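Local coordinates for protein xylan esterase 1 (Thermoanaerobacterium sp. 'JW/SL YS485', PDB 3FCY) that probably hydrolyses acetyl esters, as an acetyl xylan esterase of carbohydrate esterase family 7 built on the alpha/beta-hydrolase fold, at residues G167-F181 against V270-L282. Residues are numbered along the deposited sequence; the frame is centred on the assembly and turned at random.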
loop_
_atom_site.group_PDB
_atom_site.type_symbol
_atom_site.label_atom_id
_atom_site.label_comp_id
_atom_site.label_asym_id
_atom_site.label_seq_id
_atom_site.Cartn_x
_atom_site.Cartn_y
_atom_site.Cartn_z
ATOM N N GLY A 167 13.325 4.285 -29.619
ATOM C CA GLY A 167 13.393 4.519 -31.051
ATOM C C GLY A 167 12.052 4.955 -31.620
ATOM O O GLY A 167 11.887 5.074 -32.839
ATOM N N LEU A 168 11.088 5.205 -30.741
ATOM C CA LEU A 168 9.757 5.626 -31.170
ATOM C C LEU A 168 9.768 6.994 -31.868
ATOM O O LEU A 168 8.977 7.226 -32.781
ATOM C CB LEU A 168 8.804 5.646 -29.971
ATOM C CG LEU A 168 7.328 5.974 -30.240
ATOM C CD1 LEU A 168 6.735 4.975 -31.230
ATOM C CD2 LEU A 168 6.560 5.943 -28.933
ATOM N N ASP A 169 10.651 7.898 -31.441
ATOM C CA ASP A 169 10.744 9.220 -32.069
ATOM C C ASP A 169 11.779 9.229 -33.196
ATOM O O ASP A 169 12.092 10.280 -33.753
ATOM C CB ASP A 169 11.128 10.306 -31.053
ATOM C CG ASP A 169 10.001 10.649 -30.102
ATOM O OD1 ASP A 169 8.822 10.584 -30.512
ATOM O OD2 ASP A 169 10.300 11.005 -28.942
ATOM N N ASP A 170 12.321 8.060 -33.513
ATOM C CA ASP A 170 13.308 7.932 -34.581
ATOM C C ASP A 170 12.552 7.298 -35.754
ATOM O O ASP A 170 11.336 7.104 -35.674
ATOM C CB ASP A 170 14.416 6.968 -34.140
ATOM C CG ASP A 170 15.691 7.121 -34.949
ATOM O OD1 ASP A 170 15.606 7.251 -36.188
ATOM O OD2 ASP A 170 16.784 7.097 -34.339
ATOM N N ASP A 171 13.248 6.979 -36.842
ATOM C CA ASP A 171 12.581 6.339 -37.972
ATOM C C ASP A 171 12.024 4.987 -37.528
ATOM O O ASP A 171 12.647 4.292 -36.724
ATOM C CB ASP A 171 13.552 6.122 -39.132
ATOM C CG ASP A 171 12.861 5.557 -40.360
ATOM O OD1 ASP A 171 12.104 6.307 -41.014
ATOM O OD2 ASP A 171 13.059 4.361 -40.664
ATOM N N ALA A 172 10.858 4.614 -38.047
ATOM C CA ALA A 172 10.232 3.344 -37.677
ATOM C C ALA A 172 11.179 2.148 -37.800
ATOM O O ALA A 172 11.117 1.215 -36.993
ATOM C CB ALA A 172 8.984 3.108 -38.522
ATOM N N ASP A 173 12.054 2.176 -38.801
ATOM C CA ASP A 173 12.994 1.075 -39.010
ATOM C C ASP A 173 14.083 1.004 -37.935
ATOM O O ASP A 173 14.902 0.087 -37.945
ATOM C CB ASP A 173 13.658 1.184 -40.392
ATOM C CG ASP A 173 12.677 0.978 -41.544
ATOM O OD1 ASP A 173 13.127 1.002 -42.709
ATOM O OD2 ASP A 173 11.465 0.795 -41.298
ATOM N N ASN A 174 14.097 1.968 -37.016
ATOM C CA ASN A 174 15.103 1.988 -35.951
ATOM C C ASN A 174 14.519 1.650 -34.580
ATOM O O ASN A 174 15.185 1.808 -33.550
ATOM C CB ASN A 174 15.794 3.355 -35.890
ATOM C CG ASN A 174 16.500 3.712 -37.188
ATOM O OD1 ASN A 174 17.187 2.879 -37.786
ATOM N ND2 ASN A 174 16.345 4.960 -37.623
ATOM N N MET A 175 13.273 1.188 -34.565
ATOM C CA MET A 175 12.627 0.823 -33.309
ATOM C C MET A 175 13.305 -0.435 -32.776
ATOM O O MET A 175 13.434 -1.428 -33.489
ATOM C CB MET A 175 11.134 0.609 -33.546
ATOM C CG MET A 175 10.419 1.915 -33.874
ATOM S SD MET A 175 8.717 1.715 -34.391
ATOM C CE MET A 175 7.913 1.428 -32.819
ATOM N N LEU A 176 13.751 -0.382 -31.524
ATOM C CA LEU A 176 14.467 -1.502 -30.923
ATOM C C LEU A 176 13.761 -2.858 -30.934
ATOM O O LEU A 176 14.404 -3.871 -31.188
ATOM C CB LEU A 176 14.891 -1.158 -29.489
ATOM C CG LEU A 176 15.714 -2.234 -28.777
ATOM C CD1 LEU A 176 16.960 -2.563 -29.593
ATOM C CD2 LEU A 176 16.102 -1.756 -27.378
ATOM N N PHE A 177 12.463 -2.908 -30.655
ATOM C CA PHE A 177 11.796 -4.213 -30.665
ATOM C C PHE A 177 11.688 -4.772 -32.078
ATOM O O PHE A 177 11.380 -5.946 -32.274
ATOM C CB PHE A 177 10.417 -4.155 -30.002
ATOM C CG PHE A 177 10.431 -4.575 -28.556
ATOM C CD1 PHE A 177 10.810 -5.870 -28.198
ATOM C CD2 PHE A 177 10.097 -3.674 -27.549
ATOM C CE1 PHE A 177 10.860 -6.261 -26.855
ATOM C CE2 PHE A 177 10.143 -4.054 -26.207
ATOM C CZ PHE A 177 10.526 -5.349 -25.858
ATOM N N ARG A 178 11.950 -3.921 -33.062
ATOM C CA ARG A 178 11.927 -4.349 -34.451
ATOM C C ARG A 178 13.170 -5.231 -34.624
ATOM O O ARG A 178 13.105 -6.320 -35.205
ATOM C CB ARG A 178 11.976 -3.117 -35.362
ATOM C CG ARG A 178 11.959 -3.387 -36.860
ATOM C CD ARG A 178 13.362 -3.391 -37.415
ATOM N NE ARG A 178 13.402 -3.045 -38.834
ATOM C CZ ARG A 178 14.519 -3.015 -39.552
ATOM N NH1 ARG A 178 15.680 -3.311 -38.979
ATOM N NH2 ARG A 178 14.479 -2.700 -40.838
ATOM N N HIS A 179 14.295 -4.770 -34.080
ATOM C CA HIS A 179 15.543 -5.521 -34.167
ATOM C C HIS A 179 15.449 -6.787 -33.315
ATOM O O HIS A 179 15.883 -7.861 -33.733
ATOM C CB HIS A 179 16.723 -4.674 -33.683
ATOM C CG HIS A 179 16.773 -3.306 -34.287
ATOM N ND1 HIS A 179 16.412 -3.055 -35.594
ATOM C CD2 HIS A 179 17.160 -2.115 -33.768
ATOM C CE1 HIS A 179 16.574 -1.769 -35.854
ATOM N NE2 HIS A 179 17.026 -1.176 -34.762
ATOM N N ILE A 180 14.888 -6.648 -32.118
ATOM C CA ILE A 180 14.727 -7.780 -31.213
ATOM C C ILE A 180 13.878 -8.863 -31.877
ATOM O O ILE A 180 14.222 -10.042 -31.823
ATOM C CB ILE A 180 14.070 -7.345 -29.881
ATOM C CG1 ILE A 180 15.005 -6.377 -29.141
ATOM C CG2 ILE A 180 13.790 -8.575 -29.010
ATOM C CD1 ILE A 180 14.403 -5.752 -27.890
ATOM N N PHE A 181 12.772 -8.468 -32.503
ATOM C CA PHE A 181 11.922 -9.437 -33.189
ATOM C C PHE A 181 12.766 -10.129 -34.258
ATOM O O PHE A 181 12.726 -11.354 -34.397
ATOM C CB PHE A 181 10.723 -8.747 -33.849
ATOM C CG PHE A 181 9.625 -8.342 -32.890
ATOM C CD1 PHE A 181 9.806 -8.408 -31.511
ATOM C CD2 PHE A 181 8.413 -7.858 -33.381
ATOM C CE1 PHE A 181 8.796 -7.997 -30.635
ATOM C CE2 PHE A 181 7.399 -7.443 -32.516
ATOM C CZ PHE A 181 7.592 -7.512 -31.140
ATOM N N VAL A 270 1.130 7.941 -32.836
ATOM C CA VAL A 270 1.929 7.204 -31.869
ATOM C C VAL A 270 1.521 5.733 -31.833
ATOM O O VAL A 270 2.361 4.845 -31.984
ATOM C CB VAL A 270 1.788 7.811 -30.452
ATOM C CG1 VAL A 270 2.482 6.925 -29.425
ATOM C CG2 VAL A 270 2.401 9.204 -30.432
ATOM N N PHE A 271 0.230 5.477 -31.642
ATOM C CA PHE A 271 -0.240 4.101 -31.586
ATOM C C PHE A 271 -0.138 3.374 -32.922
ATOM O O PHE A 271 0.031 2.160 -32.950
ATOM C CB PHE A 271 -1.668 4.046 -31.043
ATOM C CG PHE A 271 -1.748 4.245 -29.556
ATOM C CD1 PHE A 271 -2.296 5.406 -29.017
ATOM C CD2 PHE A 271 -1.241 3.279 -28.690
ATOM C CE1 PHE A 271 -2.336 5.601 -27.636
ATOM C CE2 PHE A 271 -1.276 3.467 -27.307
ATOM C CZ PHE A 271 -1.824 4.629 -26.780
ATOM N N THR A 272 -0.231 4.110 -34.026
ATOM C CA THR A 272 -0.114 3.488 -35.341
ATOM C C THR A 272 1.325 3.018 -35.510
ATOM O O THR A 272 1.579 1.920 -36.002
ATOM C CB THR A 272 -0.457 4.480 -36.480
ATOM O OG1 THR A 272 -1.840 4.849 -36.391
ATOM C CG2 THR A 272 -0.193 3.849 -37.841
ATOM N N LYS A 273 2.267 3.858 -35.096
ATOM C CA LYS A 273 3.677 3.512 -35.194
ATOM C C LYS A 273 3.977 2.307 -34.302
ATOM O O LYS A 273 4.749 1.419 -34.679
ATOM C CB LYS A 273 4.539 4.704 -34.792
ATOM C CG LYS A 273 5.996 4.554 -35.169
ATOM C CD LYS A 273 6.709 5.889 -35.066
ATOM C CE LYS A 273 8.164 5.780 -35.488
ATOM N NZ LYS A 273 8.825 7.113 -35.424
ATOM N N LEU A 274 3.362 2.273 -33.121
ATOM C CA LEU A 274 3.553 1.146 -32.207
ATOM C C LEU A 274 2.942 -0.103 -32.849
ATOM O O LEU A 274 3.230 -1.233 -32.450
ATOM C CB LEU A 274 2.879 1.422 -30.858
ATOM C CG LEU A 274 3.545 2.468 -29.951
ATOM C CD1 LEU A 274 2.682 2.706 -28.722
ATOM C CD2 LEU A 274 4.933 1.995 -29.546
ATOM N N GLY A 275 2.093 0.117 -33.846
ATOM C CA GLY A 275 1.460 -0.988 -34.543
ATOM C C GLY A 275 2.473 -1.884 -35.230
ATOM O O GLY A 275 2.216 -3.067 -35.456
ATOM N N TYR A 276 3.634 -1.328 -35.564
ATOM C CA TYR A 276 4.685 -2.100 -36.220
ATOM C C TYR A 276 5.215 -3.216 -35.332
ATOM O O TYR A 276 5.680 -4.245 -35.831
ATOM C CB TYR A 276 5.856 -1.198 -36.613
ATOM C CG TYR A 276 5.585 -0.298 -37.791
ATOM C CD1 TYR A 276 5.289 -0.829 -39.050
ATOM C CD2 TYR A 276 5.650 1.085 -37.659
ATOM C CE1 TYR A 276 5.068 0.004 -40.150
ATOM C CE2 TYR A 276 5.429 1.924 -38.746
ATOM C CZ TYR A 276 5.140 1.378 -39.988
ATOM O OH TYR A 276 4.925 2.216 -41.058
ATOM N N ILE A 277 5.157 -3.009 -34.019
ATOM C CA ILE A 277 5.656 -4.010 -33.087
ATOM C C ILE A 277 4.562 -4.574 -32.190
ATOM O O ILE A 277 4.821 -5.000 -31.063
ATOM C CB ILE A 277 6.805 -3.439 -32.217
ATOM C CG1 ILE A 277 6.326 -2.210 -31.438
ATOM C CG2 ILE A 277 7.987 -3.071 -33.111
ATOM C CD1 ILE A 277 7.369 -1.648 -30.487
ATOM N N ASP A 278 3.337 -4.565 -32.708
ATOM C CA ASP A 278 2.175 -5.092 -32.003
ATOM C C ASP A 278 2.032 -6.529 -32.498
ATOM O O ASP A 278 1.622 -6.748 -33.645
ATOM C CB ASP A 278 0.929 -4.282 -32.384
ATOM C CG ASP A 278 -0.319 -4.736 -31.648
ATOM O OD1 ASP A 278 -0.328 -5.868 -31.127
ATOM O OD2 ASP A 278 -1.300 -3.963 -31.604
ATOM N N VAL A 279 2.369 -7.505 -31.657
ATOM C CA VAL A 279 2.289 -8.907 -32.067
ATOM C C VAL A 279 0.927 -9.350 -32.589
ATOM O O VAL A 279 0.841 -10.311 -33.360
ATOM C CB VAL A 279 2.719 -9.876 -30.933
ATOM C CG1 VAL A 279 4.182 -9.650 -30.594
ATOM C CG2 VAL A 279 1.834 -9.694 -29.706
ATOM N N LYS A 280 -0.139 -8.663 -32.190
ATOM C CA LYS A 280 -1.457 -9.047 -32.675
ATOM C C LYS A 280 -1.519 -8.801 -34.182
ATOM O O LYS A 280 -2.350 -9.389 -34.873
ATOM C CB LYS A 280 -2.562 -8.251 -31.969
ATOM C CG LYS A 280 -3.007 -7.003 -32.713
ATOM C CD LYS A 280 -4.123 -6.285 -31.981
ATOM C CE LYS A 280 -4.679 -5.152 -32.825
ATOM N NZ LYS A 280 -3.603 -4.249 -33.322
ATOM N N ASN A 281 -0.640 -7.936 -34.690
ATOM C CA ASN A 281 -0.617 -7.637 -36.122
ATOM C C ASN A 281 0.219 -8.659 -36.892
ATOM O O ASN A 281 -0.043 -8.932 -38.064
ATOM C CB ASN A 281 -0.068 -6.229 -36.389
ATOM C CG ASN A 281 -1.011 -5.124 -35.924
ATOM O OD1 ASN A 281 -2.227 -5.301 -35.885
ATOM N ND2 ASN A 281 -0.448 -3.968 -35.588
ATOM N N LEU A 282 1.228 -9.218 -36.234
ATOM C CA LEU A 282 2.090 -10.220 -36.853
ATOM C C LEU A 282 1.441 -11.602 -36.778
ATOM O O LEU A 282 1.724 -12.480 -37.591
ATOM C CB LEU A 282 3.443 -10.270 -36.132
ATOM C CG LEU A 282 4.454 -9.149 -36.376
ATOM C CD1 LEU A 282 5.638 -9.290 -35.423
ATOM C CD2 LEU A 282 4.924 -9.214 -37.825
#
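Lys273 sets CG opposite its backbone N, beside the carbonyl carbon (chi1 -166°), and stays extended to the end, spanning from helix 267-274 to the loop before helix 176-192. There NZ donates two hydrogen bonds, one to Asp170 O at 2.5 Å, almost in line with that carbonyl, the other to Leu168 O at 2.6 Å, from above the carbonyl plane. A long aliphatic chain suits the place, since Leu168 CD1 lies against its CD at 3.9 Å and Met175 SD against CG. Cut back to an alanine, this position would probably leave both carbonyls without their donor and the turn from Gly167 to Asp170 less firmly held. Met175, bent at chi3 (77°), brings CE within 3.9 Å of Ile277 CD1. Branched Ile277 also packs both CD1 and CG2 on Phe177 CB. Farther along, the flat ring of Phe181 can meet Ile277 O, hydrogen-bonded to Tyr237 OH, at its edge, CZ lying 3.7 Å away, while CD2 touches Leu282 CD1; Leu213 and Leu220 of helix 209-220 also pack on this ring. Phe177 lies beside Tyr117, a predicted substrate-binding residue. The chemistry is therefore divided: an ammonium group ties down loop carbonyls, and apolar side chains join loop and helix start to segment 270-282.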